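Local atomic coordinates of response regulator receiver domain protein (CheY-like) (Methylobacillus flagellatus KT, PDB entry 3I42), a protein that probably acts as a phosphorylation-dependent switch in two-component signalling, as a CheY-like response regulator receiver domain. Residues I53-P58 with F80-G85. Residues are numbered along the deposited sequence; the frame is centred on the assembly and turned at random.
Sequences IDLNLP and FVAVSG
Strands 50-54 and 79-84, joined by helix 62-71 in a beta-alpha-beta unit, are neighbours in the parallel sheet of this CheY-like receiver fold. Three backbone hydrogen bonds join the segments: I53 N gives a nearly straight bond (174°) to V81 O at 2.8 Å, I53 O receives V83 N, and V83 O takes L55 N, just beyond the strand, at 3.1 Å. I53 sets CG1 beside its backbone N (chi1 -63°), and its extended end puts CD1 4.1 Å from CD1 of F80; both apolar groups suit the interior against helix 62-71. L55, CG likewise beside its N, straddles two small side chains, CD2 on A82 CB and CD1 3.7 Å from S84 CB; S84 OG is hydrogen-bonded to F86 N. Branched, apolar V83 fills the face beside D54, its CB 3.7 Å from I53 O. D54, the predicted phosphorylation site, has CG anti to its N (chi1 -161°); OD2 forms a salt bridge with K105, which is likely to offset repulsion from nearby E10. An alanine here, lacking both carboxylate oxygens, would probably loosen the following turn. That Asx turn closes where N56 N meets the anti lone pair of D54 OD1 at 2.9 Å.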
loop_
_atom_site.group_PDB
_atom_site.type_symbol
_atom_site.label_atom_id
_atom_site.label_comp_id
_atom_site.label_asym_id
_atom_site.label_seq_id
_atom_site.Cartn_x
_atom_site.Cartn_y
_atom_site.Cartn_z
ATOM N N ILE A 53 2.832 -9.259 -10.813
ATOM C CA ILE A 53 3.501 -8.471 -11.851
ATOM C C ILE A 53 4.934 -8.149 -11.460
ATOM O O ILE A 53 5.161 -7.451 -10.478
ATOM C CB ILE A 53 2.732 -7.146 -12.157
ATOM C CG1 ILE A 53 1.346 -7.434 -12.722
ATOM C CG2 ILE A 53 3.491 -6.290 -13.173
ATOM C CD1 ILE A 53 0.356 -6.316 -12.476
ATOM N N ASP A 54 5.893 -8.658 -12.230
ATOM C CA ASP A 54 7.265 -8.216 -12.133
ATOM C C ASP A 54 7.338 -6.738 -12.456
ATOM O O ASP A 54 6.682 -6.258 -13.389
ATOM C CB ASP A 54 8.142 -9.021 -13.090
ATOM C CG ASP A 54 9.631 -8.951 -12.728
ATOM O OD1 ASP A 54 10.211 -7.835 -12.662
ATOM O OD2 ASP A 54 10.221 -10.031 -12.502
ATOM N N LEU A 55 8.110 -5.988 -11.687
ATOM C CA LEU A 55 8.107 -4.550 -11.886
ATOM C C LEU A 55 8.984 -4.143 -13.074
ATOM O O LEU A 55 8.919 -2.989 -13.530
ATOM C CB LEU A 55 8.500 -3.801 -10.607
ATOM C CG LEU A 55 7.523 -3.863 -9.443
ATOM C CD1 LEU A 55 7.984 -2.937 -8.323
ATOM C CD2 LEU A 55 6.095 -3.511 -9.830
ATOM N N ASN A 56 9.764 -5.103 -13.585
ATOM C CA ASN A 56 10.676 -4.916 -14.708
ATOM C C ASN A 56 10.227 -5.771 -15.860
ATOM O O ASN A 56 10.451 -6.960 -15.848
ATOM C CB ASN A 56 12.075 -5.420 -14.337
ATOM C CG ASN A 56 12.843 -4.466 -13.436
ATOM O OD1 ASN A 56 12.785 -3.240 -13.601
ATOM N ND2 ASN A 56 13.607 -5.033 -12.487
ATOM N N LEU A 57 9.616 -5.192 -16.873
ATOM C CA LEU A 57 9.093 -6.007 -17.952
ATOM C C LEU A 57 9.727 -5.593 -19.287
ATOM O O LEU A 57 10.299 -4.512 -19.370
ATOM C CB LEU A 57 7.572 -5.914 -17.976
ATOM C CG LEU A 57 6.854 -6.706 -16.893
ATOM C CD1 LEU A 57 5.393 -6.287 -16.852
ATOM C CD2 LEU A 57 6.994 -8.225 -17.165
ATOM N N PRO A 58 9.674 -6.468 -20.316
ATOM C CA PRO A 58 10.366 -6.031 -21.515
ATOM C C PRO A 58 9.718 -4.765 -22.136
ATOM O O PRO A 58 10.440 -3.823 -22.492
ATOM C CB PRO A 58 10.249 -7.235 -22.465
ATOM C CG PRO A 58 9.637 -8.368 -21.644
ATOM C CD PRO A 58 8.966 -7.756 -20.490
ATOM N N PHE A 80 -3.732 -7.454 -7.060
ATOM C CA PHE A 80 -2.534 -7.222 -7.861
ATOM C C PHE A 80 -1.363 -7.176 -6.925
ATOM O O PHE A 80 -1.410 -6.445 -5.938
ATOM C CB PHE A 80 -2.623 -5.882 -8.653
ATOM C CG PHE A 80 -3.712 -5.883 -9.694
ATOM C CD1 PHE A 80 -3.472 -6.368 -10.956
ATOM C CD2 PHE A 80 -5.005 -5.441 -9.377
ATOM C CE1 PHE A 80 -4.500 -6.445 -11.916
ATOM C CE2 PHE A 80 -6.042 -5.476 -10.328
ATOM C CZ PHE A 80 -5.777 -5.996 -11.601
ATOM N N VAL A 81 -0.308 -7.927 -7.264
ATOM C CA VAL A 81 0.863 -8.109 -6.404
ATOM C C VAL A 81 2.086 -7.638 -7.166
ATOM O O VAL A 81 2.309 -8.082 -8.287
ATOM C CB VAL A 81 1.081 -9.628 -6.079
ATOM C CG1 VAL A 81 2.115 -9.809 -4.982
ATOM C CG2 VAL A 81 -0.234 -10.293 -5.698
ATOM N N ALA A 82 2.879 -6.753 -6.567
ATOM C CA ALA A 82 4.131 -6.274 -7.157
ATOM C C ALA A 82 5.236 -7.227 -6.777
ATOM O O ALA A 82 5.381 -7.576 -5.608
ATOM C CB ALA A 82 4.496 -4.912 -6.619
ATOM N N VAL A 83 6.064 -7.586 -7.738
ATOM C CA VAL A 83 7.162 -8.482 -7.460
ATOM C C VAL A 83 8.421 -7.743 -7.851
ATOM O O VAL A 83 8.639 -7.468 -9.027
ATOM C CB VAL A 83 7.022 -9.790 -8.266
ATOM C CG1 VAL A 83 8.257 -10.662 -8.103
ATOM C CG2 VAL A 83 5.719 -10.526 -7.868
ATOM N N SER A 84 9.224 -7.386 -6.859
ATOM C CA SER A 84 10.367 -6.541 -7.109
ATOM C C SER A 84 11.635 -7.157 -6.580
ATOM O O SER A 84 11.617 -7.847 -5.569
ATOM C CB SER A 84 10.168 -5.198 -6.416
ATOM O OG SER A 84 11.301 -4.350 -6.656
ATOM N N GLY A 85 12.751 -6.864 -7.235
ATOM C CA GLY A 85 14.063 -7.145 -6.646
ATOM C C GLY A 85 14.460 -6.136 -5.568
ATOM O O GLY A 85 15.289 -6.436 -4.704
#